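Long-range contacts in BH1478 protein (Bacillus halodurans, PDB 2QUP), which is of unknown function, a member of the DUF327 family whose chain folds into a bundle of four helices: residues A[56-61]-A[128-133]; A[48-53]-A[67-72]. All blocks are in the same frame, centred on the assembly; numbering follows the deposited sequence. Where two conformers were deposited one is given.

Contact 1: residues A[56-61]-A[128-133]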
loop_
_atom_site.group_PDB
_atom_site.type_symbol
_atom_site.label_atom_id
_atom_site.label_comp_id
_atom_site.label_asym_id
_atom_site.label_seq_id
_atom_site.Cartn_x
_atom_site.Cartn_y
_atom_site.Cartn_z
ATOM N N LEU A 56 2.910 14.826 -4.043
ATOM C CA LEU A 56 3.475 15.339 -5.310
ATOM C C LEU A 56 2.530 15.178 -6.473
ATOM O O LEU A 56 2.333 16.129 -7.222
ATOM C CB LEU A 56 4.790 14.625 -5.671
ATOM C CG LEU A 56 5.647 15.264 -6.756
ATOM C CD1 LEU A 56 5.727 16.761 -6.542
ATOM C CD2 LEU A 56 7.057 14.658 -6.729
ATOM N N LEU A 57 1.944 13.981 -6.610
ATOM C CA LEU A 57 1.035 13.677 -7.717
ATOM C C LEU A 57 -0.193 14.534 -7.626
ATOM O O LEU A 57 -0.668 14.984 -8.642
ATOM C CB LEU A 57 0.605 12.205 -7.747
ATOM C CG LEU A 57 -0.639 11.820 -8.582
ATOM C CD1 LEU A 57 -0.457 12.075 -10.081
ATOM C CD2 LEU A 57 -1.022 10.368 -8.327
ATOM N N SER A 58 -0.698 14.765 -6.422
ATOM C CA SER A 58 -1.865 15.637 -6.228
ATOM C C SER A 58 -1.589 17.094 -6.655
ATOM O O SER A 58 -2.500 17.813 -7.130
ATOM C CB SER A 58 -2.297 15.588 -4.769
ATOM O OG SER A 58 -1.499 16.461 -3.995
ATOM N N GLU A 59 -0.333 17.517 -6.490
ATOM C CA GLU A 59 0.123 18.859 -6.844
ATOM C C GLU A 59 0.455 18.962 -8.337
ATOM O O GLU A 59 0.072 19.924 -8.988
ATOM C CB GLU A 59 1.384 19.229 -6.039
ATOM C CG GLU A 59 1.230 19.332 -4.522
ATOM C CD GLU A 59 0.364 20.501 -4.066
ATOM O OE1 GLU A 59 -0.670 20.233 -3.420
ATOM O OE2 GLU A 59 0.712 21.678 -4.332
ATOM N N THR A 60 1.208 18.003 -8.870
ATOM C CA THR A 60 1.676 18.104 -10.250
ATOM C C THR A 60 0.646 17.575 -11.230
ATOM O O THR A 60 0.332 18.265 -12.202
ATOM C CB THR A 60 2.995 17.378 -10.501
ATOM O OG1 THR A 60 2.777 15.983 -10.330
ATOM C CG2 THR A 60 4.070 17.839 -9.545
ATOM N N ARG A 61 0.172 16.368 -10.987
ATOM C CA ARG A 61 -0.916 15.701 -11.768
ATOM C C ARG A 61 -0.429 15.311 -13.179
ATOM O O ARG A 61 -1.123 15.411 -14.129
ATOM C CB ARG A 61 -2.240 16.486 -11.780
ATOM C CG ARG A 61 -2.742 16.879 -10.392
ATOM C CD ARG A 61 -3.739 18.022 -10.436
ATOM N NE ARG A 61 -3.143 19.290 -10.868
ATOM C CZ ARG A 61 -2.760 20.276 -10.054
ATOM N NH1 ARG A 61 -2.241 21.386 -10.561
ATOM N NH2 ARG A 61 -2.869 20.160 -8.735
ATOM N N ASP A 128 -9.525 16.298 -5.067
ATOM C CA ASP A 128 -10.089 14.993 -5.439
ATOM C C ASP A 128 -8.991 13.950 -5.607
ATOM O O ASP A 128 -9.131 12.846 -5.123
ATOM C CB ASP A 128 -10.896 15.095 -6.737
ATOM C CG ASP A 128 -12.056 16.082 -6.640
ATOM O OD1 ASP A 128 -12.569 16.342 -5.533
ATOM O OD2 ASP A 128 -12.456 16.609 -7.692
ATOM N N ILE A 129 -7.908 14.313 -6.288
ATOM C CA ILE A 129 -6.726 13.436 -6.424
ATOM C C ILE A 129 -6.091 13.064 -5.075
ATOM O O ILE A 129 -5.801 11.896 -4.807
ATOM C CB ILE A 129 -5.704 14.023 -7.422
ATOM C CG1 ILE A 129 -6.354 14.121 -8.812
ATOM C CG2 ILE A 129 -4.418 13.202 -7.460
ATOM C CD1 ILE A 129 -5.411 14.287 -9.969
ATOM N N LEU A 130 -5.931 14.068 -4.213
ATOM C CA LEU A 130 -5.575 13.865 -2.818
ATOM C C LEU A 130 -6.471 12.866 -2.087
ATOM O O LEU A 130 -5.970 11.959 -1.409
ATOM C CB LEU A 130 -5.521 15.209 -2.090
ATOM C CG LEU A 130 -4.743 15.340 -0.791
ATOM C CD1 LEU A 130 -3.314 14.737 -0.930
ATOM C CD2 LEU A 130 -4.704 16.815 -0.443
ATOM N N ASN A 131 -7.790 13.008 -2.229
ATOM C CA ASN A 131 -8.742 12.076 -1.615
ATOM C C ASN A 131 -8.567 10.652 -2.092
ATOM O O ASN A 131 -8.564 9.731 -1.275
ATOM C CB ASN A 131 -10.181 12.527 -1.834
ATOM C CG ASN A 131 -10.500 13.812 -1.088
ATOM O OD1 ASN A 131 -10.123 13.985 0.075
ATOM N ND2 ASN A 131 -11.194 14.724 -1.757
ATOM N N MET A 132 -8.365 10.508 -3.406
ATOM C CA MET A 132 -8.177 9.211 -4.054
ATOM C C MET A 132 -6.941 8.496 -3.525
ATOM O O MET A 132 -6.975 7.288 -3.274
ATOM C CB MET A 132 -8.066 9.376 -5.580
ATOM C CG MET A 132 -9.367 9.768 -6.296
ATOM S SD MET A 132 -9.093 10.282 -8.015
ATOM C CE MET A 132 -10.535 11.328 -8.300
ATOM N N VAL A 133 -5.844 9.239 -3.365
ATOM C CA VAL A 133 -4.625 8.636 -2.809
ATOM C C VAL A 133 -4.755 8.331 -1.304
ATOM O O VAL A 133 -4.072 7.472 -0.782
ATOM C CB VAL A 133 -3.338 9.449 -3.138
ATOM C CG1 VAL A 133 -3.277 9.817 -4.641
ATOM C CG2 VAL A 133 -3.216 10.693 -2.261
#
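Ile129 meets both Ser58 and Arg61 through its two branches: its first torsion (chi1 -62°) sets CG2 anti to the backbone N, toward Ser58, and CG1 anti to the carbonyl carbon, from which an extended chi2 (-163°) carries CD1 to Arg61. CG2 reaches the backbone of the facing helix, 3.7 Å from Ser58 CA, where the small serine lets the two helices come close: the CA atoms of Ser58 and Ile129 are 5.3 Å apart. Ile129 CD1 lies 3.7 Å from Arg61 CG, the two side chains crossing obliquely. Arg61, the first residue past the helix, has positive phi, and its chain bends at chi3; NH2 donates to Ser58 O at 2.9 Å, on a lone pair in the carbonyl plane, though the bond is bent. The aliphatic part of the arginine thus covers isoleucine while its guanidinium turns back to a carbonyl of the last helical turn. Leu57 crosses Ile129 at about a right angle, its CG 4.2 Å from Ile129 CG2. Ser58 CB lies 4.1 Å from Leu130 CD1, while OG hydrogen-bonds back to Lys55 O within its own helix. An alanine in place of Ile129 would probably open a gap beside Ser58 and leave the methylenes of Arg61 without the methyl packed against them. The short helical segments run nearly antiparallel, at 160° with axes 8.7 Å apart. Helix 98-120 adds Val119 against Leu57 and Ile129, and helix 63-88 adds Leu66 against Leu57, so that this pairing of helices 27-60 and 126-144 is built into the four-helix core.

Contact 2: residues A[48-53]-A[67-72]; sequences SKIDDQ and RKYKEL
Gln53 and Ile50 face Tyr69 and Leu72 across two nearly antiparallel helical segments, whose axes lie 9.5 Å apart at 156°. The CA atoms pair Gln53 with Tyr69 and Ile50 with Leu72. Gln53 CG, anti to the backbone N (chi1 -173°), comes to 3.6 Å from Tyr69 N, and the bend at chi2 (47°) brings CD over to Lys68. There the lysine's methylenes lie against the amide, with Lys68 CG 3.4 Å from Gln53 OE1, while Gln53 NE2 donates to Glu65 OE2, one turn before Tyr69 on helix 63-88. Leu72 suits a place between Lys49, Ile50 and Gln53: its CD1 lies 3.8 Å from Gln53 CB and approaches Lys49 CB, and its CB meets Ile50 CG1 at 3.7 Å as the two side chains pass in opposite directions. The branched Ile50 also gives CG2 to Tyr69 CE1, at 4.1 Å, the side chains crossing at about a right angle; Ile50 O lies near the plane of the ring, at its edge. The chemistry is therefore graded: isoleucine and tyrosine fill the buried side, Lys68 borders it with its methylenes and Lys49 with its CB, and the buried glutamine keeps a polar partner in Glu65.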
loop_
_atom_site.group_PDB
_atom_site.type_symbol
_atom_site.label_atom_id
_atom_site.label_comp_id
_atom_site.label_asym_id
_atom_site.label_seq_id
_atom_site.Cartn_x
_atom_site.Cartn_y
_atom_site.Cartn_z
ATOM N N SER A 48 6.133 6.145 3.741
ATOM C CA SER A 48 6.609 7.522 3.821
ATOM C C SER A 48 6.847 8.090 2.422
ATOM O O SER A 48 6.370 9.186 2.102
ATOM C CB SER A 48 7.889 7.607 4.667
ATOM O OG SER A 48 7.592 7.599 6.055
ATOM N N LYS A 49 7.583 7.337 1.598
ATOM C CA LYS A 49 7.733 7.610 0.163
ATOM C C LYS A 49 6.384 7.712 -0.550
ATOM O O LYS A 49 6.109 8.676 -1.250
ATOM C CB LYS A 49 8.538 6.502 -0.478
ATOM C CG LYS A 49 9.992 6.519 -0.065
ATOM C CD LYS A 49 10.715 5.337 -0.695
ATOM C CE LYS A 49 12.204 5.472 -0.517
ATOM N NZ LYS A 49 12.616 4.824 0.744
ATOM N N ILE A 50 5.532 6.728 -0.336
ATOM C CA ILE A 50 4.194 6.726 -0.927
ATOM C C ILE A 50 3.397 7.979 -0.564
ATOM O O ILE A 50 2.747 8.563 -1.432
ATOM C CB ILE A 50 3.430 5.425 -0.583
ATOM C CG1 ILE A 50 4.088 4.217 -1.255
ATOM C CG2 ILE A 50 2.017 5.456 -1.089
ATOM C CD1 ILE A 50 3.498 2.906 -0.785
ATOM N N ASP A 51 3.457 8.399 0.699
ATOM C CA ASP A 51 2.796 9.643 1.145
ATOM C C ASP A 51 3.315 10.876 0.406
ATOM O O ASP A 51 2.544 11.741 -0.015
ATOM C CB ASP A 51 3.031 9.867 2.640
ATOM C CG ASP A 51 2.099 9.070 3.500
ATOM O OD1 ASP A 51 0.990 8.733 3.039
ATOM O OD2 ASP A 51 2.478 8.784 4.652
ATOM N N ASP A 52 4.634 10.953 0.272
ATOM C CA ASP A 52 5.290 12.089 -0.383
ATOM C C ASP A 52 4.996 12.133 -1.884
ATOM O O ASP A 52 4.821 13.212 -2.475
ATOM C CB ASP A 52 6.810 11.999 -0.195
ATOM C CG ASP A 52 7.248 12.362 1.197
ATOM O OD1 ASP A 52 6.523 13.128 1.868
ATOM O OD2 ASP A 52 8.330 11.877 1.612
ATOM N N GLN A 53 4.952 10.953 -2.499
ATOM C CA GLN A 53 4.734 10.863 -3.924
ATOM C C GLN A 53 3.247 11.094 -4.231
ATOM O O GLN A 53 2.896 11.539 -5.306
ATOM C CB GLN A 53 5.220 9.499 -4.440
ATOM C CG GLN A 53 5.194 9.326 -5.962
ATOM C CD GLN A 53 5.784 10.493 -6.740
ATOM O OE1 GLN A 53 6.925 10.880 -6.524
ATOM N NE2 GLN A 53 5.014 11.029 -7.677
ATOM N N ARG A 67 3.222 7.451 -12.748
ATOM C CA ARG A 67 4.131 6.331 -12.927
ATOM C C ARG A 67 4.899 6.042 -11.629
ATOM O O ARG A 67 4.907 4.899 -11.157
ATOM C CB ARG A 67 5.108 6.608 -14.075
ATOM C CG ARG A 67 4.653 6.137 -15.465
ATOM C CD ARG A 67 5.391 6.850 -16.633
ATOM N NE ARG A 67 6.790 7.173 -16.339
ATOM C CZ ARG A 67 7.409 8.296 -16.711
ATOM N NH1 ARG A 67 6.780 9.228 -17.414
ATOM N NH2 ARG A 67 8.679 8.483 -16.387
ATOM N N LYS A 68 5.516 7.071 -11.045
ATOM C CA LYS A 68 6.321 6.895 -9.834
ATOM C C LYS A 68 5.465 6.448 -8.637
ATOM O O LYS A 68 5.879 5.597 -7.865
ATOM C CB LYS A 68 7.143 8.154 -9.513
ATOM C CG LYS A 68 7.916 8.060 -8.200
ATOM C CD LYS A 68 9.210 8.857 -8.170
ATOM C CE LYS A 68 9.927 8.645 -6.843
ATOM N NZ LYS A 68 10.063 7.195 -6.544
ATOM N N TYR A 69 4.266 7.005 -8.522
ATOM C CA TYR A 69 3.286 6.642 -7.483
ATOM C C TYR A 69 2.895 5.161 -7.523
ATOM O O TYR A 69 3.022 4.437 -6.526
ATOM C CB TYR A 69 2.010 7.489 -7.663
ATOM C CG TYR A 69 0.968 7.204 -6.604
ATOM C CD1 TYR A 69 1.166 7.606 -5.285
ATOM C CD2 TYR A 69 -0.203 6.508 -6.911
ATOM C CE1 TYR A 69 0.220 7.339 -4.301
ATOM C CE2 TYR A 69 -1.149 6.223 -5.929
ATOM C CZ TYR A 69 -0.933 6.653 -4.633
ATOM O OH TYR A 69 -1.865 6.385 -3.666
ATOM N N LYS A 70 2.447 4.717 -8.695
ATOM C CA LYS A 70 1.979 3.354 -8.874
ATOM C C LYS A 70 3.124 2.355 -8.777
ATOM O O LYS A 70 2.894 1.239 -8.365
ATOM C CB LYS A 70 1.215 3.210 -10.187
ATOM C CG LYS A 70 -0.114 3.985 -10.181
ATOM C CD LYS A 70 -0.744 4.090 -11.550
ATOM C CE LYS A 70 -0.959 2.755 -12.232
ATOM N NZ LYS A 70 -1.797 2.988 -13.441
ATOM N N GLU A 71 4.345 2.761 -9.109
ATOM C CA GLU A 71 5.459 1.837 -8.921
ATOM C C GLU A 71 5.799 1.621 -7.448
ATOM O O GLU A 71 6.227 0.530 -7.076
ATOM C CB GLU A 71 6.675 2.215 -9.769
ATOM C CG GLU A 71 6.572 1.723 -11.235
ATOM C CD GLU A 71 6.910 0.238 -11.404
ATOM O OE1 GLU A 71 5.979 -0.580 -11.583
ATOM O OE2 GLU A 71 8.109 -0.112 -11.359
ATOM N N LEU A 72 5.568 2.631 -6.615
ATOM C CA LEU A 72 5.732 2.501 -5.188
ATOM C C LEU A 72 4.592 1.681 -4.583
ATOM O O LEU A 72 4.825 0.818 -3.737
ATOM C CB LEU A 72 5.821 3.892 -4.545
ATOM C CG LEU A 72 7.075 4.729 -4.770
ATOM C CD1 LEU A 72 6.886 6.061 -4.093
ATOM C CD2 LEU A 72 8.314 4.033 -4.193
#

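Contacts 1 and 2 lie about 11 Å apart, centre to centre, on the same side of the chain's centre, and both draw on helix 27-60. Along the chain their segments alternate in the order 48-53, 56-61, 67-72, 128-133: contact 2 joins that helix to its successor, helix 63-88, and contact 1 joins it to the last helix, 126-144. The two meet directly through Tyr69, whose OH is 3.4 Å from Val133 CB and whose ring atom CG is 4.1 Å from Leu57 CD2. Helix 27-60 is therefore held by a sequence neighbour and by a distant helix, which ties the two ends of the bundle's sequence into a shared core.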